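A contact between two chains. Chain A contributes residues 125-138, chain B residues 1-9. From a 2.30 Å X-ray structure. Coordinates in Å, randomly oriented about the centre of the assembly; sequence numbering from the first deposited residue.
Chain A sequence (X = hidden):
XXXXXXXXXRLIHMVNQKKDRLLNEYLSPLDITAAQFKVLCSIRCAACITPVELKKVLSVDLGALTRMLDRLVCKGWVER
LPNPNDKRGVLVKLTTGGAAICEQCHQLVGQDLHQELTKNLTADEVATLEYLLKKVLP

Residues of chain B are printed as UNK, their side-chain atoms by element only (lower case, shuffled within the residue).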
# COMPACT_ATOMS: atom_id res chain seq x y z
N GLU A 125 -14.97 -19.22 -8.31
CA GLU A 125 -13.88 -19.30 -9.35
C GLU A 125 -12.94 -18.12 -9.58
O GLU A 125 -13.31 -17.16 -10.26
CB GLU A 125 -14.54 -19.61 -10.67
CG GLU A 125 -13.48 -20.07 -11.63
CD GLU A 125 -12.67 -21.17 -10.98
OE1 GLU A 125 -11.42 -21.08 -10.97
OE2 GLU A 125 -13.28 -22.12 -10.47
N VAL A 126 -11.70 -18.13 -9.04
CA VAL A 126 -10.75 -16.98 -9.13
C VAL A 126 -10.72 -16.25 -10.48
O VAL A 126 -10.41 -15.07 -10.56
CB VAL A 126 -9.35 -17.47 -8.73
CG1 VAL A 126 -8.43 -16.31 -8.38
CG2 VAL A 126 -9.45 -18.43 -7.55
N ALA A 127 -11.02 -17.02 -11.50
CA ALA A 127 -11.06 -16.54 -12.88
C ALA A 127 -12.10 -15.44 -13.07
O ALA A 127 -11.89 -14.51 -13.84
CB ALA A 127 -11.32 -17.68 -13.85
N THR A 128 -13.23 -15.54 -12.38
CA THR A 128 -14.29 -14.53 -12.48
C THR A 128 -13.86 -13.24 -11.77
O THR A 128 -14.00 -12.14 -12.32
CB THR A 128 -15.58 -15.05 -11.84
OG1 THR A 128 -15.91 -16.32 -12.42
CG2 THR A 128 -16.74 -14.07 -12.08
N LEU A 129 -13.34 -13.36 -10.55
CA LEU A 129 -12.89 -12.20 -9.81
C LEU A 129 -11.78 -11.55 -10.62
O LEU A 129 -11.75 -10.32 -10.79
CB LEU A 129 -12.35 -12.61 -8.45
CG LEU A 129 -11.76 -11.49 -7.55
CD1 LEU A 129 -12.78 -10.38 -7.35
CD2 LEU A 129 -11.35 -12.09 -6.21
N GLU A 130 -10.88 -12.37 -11.15
CA GLU A 130 -9.77 -11.85 -11.95
C GLU A 130 -10.31 -11.11 -13.16
O GLU A 130 -9.83 -10.04 -13.51
CB GLU A 130 -8.87 -13.01 -12.38
CG GLU A 130 -8.51 -13.95 -11.25
CD GLU A 130 -7.43 -14.95 -11.61
OE1 GLU A 130 -7.48 -15.54 -12.72
OE2 GLU A 130 -6.53 -15.17 -10.77
N TYR A 131 -11.33 -11.68 -13.80
CA TYR A 131 -11.93 -11.08 -14.96
C TYR A 131 -12.44 -9.68 -14.63
O TYR A 131 -12.04 -8.70 -15.26
CB TYR A 131 -13.09 -11.94 -15.47
CG TYR A 131 -13.83 -11.32 -16.62
CD1 TYR A 131 -13.27 -11.30 -17.89
CD2 TYR A 131 -15.08 -10.73 -16.43
CE1 TYR A 131 -13.93 -10.69 -18.96
CE2 TYR A 131 -15.75 -10.12 -17.49
CZ TYR A 131 -15.17 -10.10 -18.75
OH TYR A 131 -15.81 -9.48 -19.80
N LEU A 132 -13.34 -9.60 -13.66
CA LEU A 132 -13.90 -8.31 -13.25
C LEU A 132 -12.82 -7.33 -12.79
O LEU A 132 -12.90 -6.14 -13.08
CB LEU A 132 -14.94 -8.51 -12.13
CG LEU A 132 -16.25 -9.20 -12.53
CD1 LEU A 132 -17.17 -9.31 -11.32
CD2 LEU A 132 -16.92 -8.39 -13.62
N LEU A 133 -11.81 -7.81 -12.08
CA LEU A 133 -10.74 -6.93 -11.61
C LEU A 133 -9.98 -6.33 -12.78
O LEU A 133 -9.40 -5.25 -12.67
CB LEU A 133 -9.76 -7.69 -10.70
CG LEU A 133 -10.18 -7.90 -9.24
CD1 LEU A 133 -9.12 -8.75 -8.54
CD2 LEU A 133 -10.34 -6.56 -8.54
N LYS A 134 -9.97 -7.03 -13.91
CA LYS A 134 -9.29 -6.52 -15.09
C LYS A 134 -10.09 -5.39 -15.69
O LYS A 134 -9.53 -4.39 -16.12
CB LYS A 134 -9.09 -7.63 -16.14
CG LYS A 134 -8.04 -8.67 -15.75
CD LYS A 134 -7.85 -9.71 -16.85
CE LYS A 134 -6.75 -10.69 -16.50
NZ LYS A 134 -6.46 -11.62 -17.64
N LYS A 135 -11.42 -5.55 -15.70
CA LYS A 135 -12.30 -4.53 -16.24
C LYS A 135 -12.20 -3.21 -15.48
O LYS A 135 -12.78 -2.20 -15.89
CB LYS A 135 -13.76 -5.01 -16.24
CG LYS A 135 -14.03 -6.20 -17.15
CD LYS A 135 -15.50 -6.30 -17.54
CE LYS A 135 -15.90 -5.19 -18.52
NZ LYS A 135 -17.35 -5.21 -18.92
N VAL A 136 -11.47 -3.22 -14.38
CA VAL A 136 -11.27 -2.01 -13.58
C VAL A 136 -10.01 -1.26 -14.00
O VAL A 136 -9.92 -0.04 -13.84
CB VAL A 136 -11.15 -2.36 -12.07
CG1 VAL A 136 -10.75 -1.12 -11.28
CG2 VAL A 136 -12.47 -2.91 -11.54
N LEU A 137 -9.03 -1.97 -14.55
CA LEU A 137 -7.76 -1.37 -14.95
C LEU A 137 -7.71 -0.41 -16.15
O LEU A 137 -7.14 0.69 -16.06
CB LEU A 137 -6.71 -2.47 -15.13
CG LEU A 137 -6.32 -3.13 -13.81
CD1 LEU A 137 -5.26 -4.17 -14.03
CD2 LEU A 137 -5.84 -2.06 -12.86
N PRO A 138 -8.29 -0.80 -17.29
CA PRO A 138 -8.23 0.12 -18.43
C PRO A 138 -8.95 1.46 -18.19
O PRO A 138 -9.78 1.55 -17.26
CB PRO A 138 -8.87 -0.69 -19.56
CG PRO A 138 -9.86 -1.55 -18.83
CD PRO A 138 -9.08 -2.00 -17.62
OXT PRO A 138 -8.67 2.42 -18.94
N UNK B 1 -4.68 -7.86 -22.37
CA UNK B 1 -4.91 -7.87 -20.90
C UNK B 1 -5.87 -9.00 -20.55
O UNK B 1 -5.69 -9.69 -19.55
c UNK B 1 -5.36 -6.19 -18.94
c UNK B 1 -5.48 -6.53 -20.43
c UNK B 1 -6.07 -4.87 -18.63
c UNK B 1 -3.90 -6.09 -18.56
N UNK B 2 -6.89 -9.18 -21.38
CA UNK B 2 -7.87 -10.25 -21.17
C UNK B 2 -7.44 -11.49 -21.93
O UNK B 2 -8.21 -12.44 -22.07
c UNK B 2 -11.01 -9.12 -19.97
c UNK B 2 -10.02 -6.52 -19.89
c UNK B 2 -9.42 -7.48 -20.71
c UNK B 2 -11.11 -6.87 -19.11
c UNK B 2 -9.91 -8.78 -20.76
c UNK B 2 -11.61 -8.16 -19.14
c UNK B 2 -9.26 -9.82 -21.64
N UNK B 3 -6.21 -11.48 -22.42
CA UNK B 3 -5.66 -12.61 -23.15
C UNK B 3 -4.44 -13.13 -22.41
O UNK B 3 -3.67 -13.94 -22.93
o UNK B 3 -6.36 -11.50 -26.61
c UNK B 3 -5.28 -12.20 -24.58
c UNK B 3 -6.49 -11.84 -25.43
n UNK B 3 -7.68 -11.90 -24.83
N UNK B 4 -4.27 -12.65 -21.18
CA UNK B 4 -3.13 -13.05 -20.35
C UNK B 4 -3.61 -13.52 -18.98
O UNK B 4 -4.50 -12.91 -18.39
c UNK B 4 -0.32 -13.09 -21.41
o UNK B 4 -0.54 -12.61 -22.55
o UNK B 4 0.22 -14.20 -21.25
c UNK B 4 -0.71 -12.29 -20.18
c UNK B 4 -2.16 -11.88 -20.20
N UNK B 5 -3.03 -14.60 -18.48
CA UNK B 5 -3.41 -15.13 -17.18
C UNK B 5 -2.58 -14.51 -16.06
O UNK B 5 -1.53 -15.03 -15.68
c UNK B 5 -3.27 -16.66 -17.12
c UNK B 5 -4.19 -17.31 -18.15
c UNK B 5 -3.96 -18.79 -18.33
c UNK B 5 -3.63 -17.17 -15.72
N UNK B 6 -3.07 -13.39 -15.55
CA UNK B 6 -2.40 -12.67 -14.48
C UNK B 6 -3.01 -13.19 -13.18
O UNK B 6 -4.24 -13.20 -13.02
c UNK B 6 -2.66 -11.15 -14.61
c UNK B 6 -1.94 -10.39 -13.50
c UNK B 6 -2.75 -9.31 -16.40
c UNK B 6 -2.19 -10.67 -15.99
N UNK B 7 -2.16 -13.67 -12.25
CA UNK B 7 -2.63 -14.20 -10.97
C UNK B 7 -3.28 -13.12 -10.10
O UNK B 7 -2.86 -11.96 -10.10
c UNK B 7 -0.29 -13.80 -10.87
c UNK B 7 -0.69 -13.68 -12.33
c UNK B 7 -1.34 -14.76 -10.35
N UNK B 8 -4.31 -13.52 -9.35
CA UNK B 8 -5.07 -12.62 -8.48
C UNK B 8 -4.20 -11.62 -7.72
O UNK B 8 -4.43 -10.40 -7.79
c UNK B 8 -6.77 -12.77 -6.46
c UNK B 8 -7.87 -11.97 -7.14
c UNK B 8 -5.89 -13.46 -7.49
c UNK B 8 -7.38 -13.84 -5.57
N UNK B 9 -3.21 -12.13 -6.99
CA UNK B 9 -2.32 -11.28 -6.22
C UNK B 9 -1.84 -10.05 -6.96
O UNK B 9 -1.96 -8.93 -6.45

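Position 1 of chain B carries four side-chain carbons, forked at the second. One arm lies 4.3 Å from CB of Leu A137 and also 4.3 Å from CD of Pro A138. Its backbone O lies 2.8 Å from NZ of Lys A134. A four-carbon chain forked at the second carbon is leucine, so this is Leu B1, and the arm in contact is CD2.

Position 2 has one carbon followed by a ring of six carbons, with no oxygen. CB of Lys A134 lies over one face of the ring, 4.0 Å from its centroid. CG of Lys A135 and CE1 of Tyr A131 approach near the ring plane, at the edge. The ring without a hydroxyl makes this Phe B2. Its CE2 is 3.4 Å from Tyr A131 CE1, and its CZ is 3.6 Å from Lys A135 CG. The two aromatic rings meet obliquely, with planes at 78°.

Position 3 has two carbons, the second carrying one O and one N. CA-to-CB points away from the other stretch, and nothing in that stretch is touched. The terminal amide identifies Asn B3. The residue is poorly ordered.

Position 4 has three carbons, the third carrying two oxygens. The end of the side chain leads away from chain A. The backbone does the work here: its O is 2.5 Å from NZ of Lys A134. The carboxylate on a three-carbon chain gives Glu B4.

Position 5 has four carbons, forked at the first, with one arm two carbons long. CA-to-CB points away, and the side chain makes no contact with the other stretch. The fork at CB gives Ile B5.

Position 6 repeats that pattern of four carbons. CA-to-CB points sideways, and the end of the longer arm is 4.2 Å from CE of Lys A134. This is Ile B6, and the atom is CD1.

Position 7 has three carbons closing a ring onto the backbone N. CA-to-CB points away from the other stretch. It is Pro B7, at the N-cap position before a helix.

Position 8 has four carbons, forked at the second. The side chain sits among Val A126, Leu A129, Glu A130 and Leu A133. It is Leu B8. Its CD1 is 3.6 Å from Leu A129 CD2 and 3.7 Å from Leu A133 CD1, while CD2 is 3.9 Å from Val A126 CG1. Its N lies 3.1 Å from Glu A130 OE2.

Position 9 has no side-chain atoms and is Gly B9. It does not touch this stretch of chain A.

The contact has two main anchors. Leu B8 fits as a knob into a hole on the chain A helix. Lys A134, fully extended beyond CB, donates hydrogen bonds from NZ to O of Leu B1 and O of Glu B4, the second very short. These bonds tie down the backbone of the loop, while Phe B2 packs against the base of the same lysine.

Chain B 1-9: LFNEIIPLG
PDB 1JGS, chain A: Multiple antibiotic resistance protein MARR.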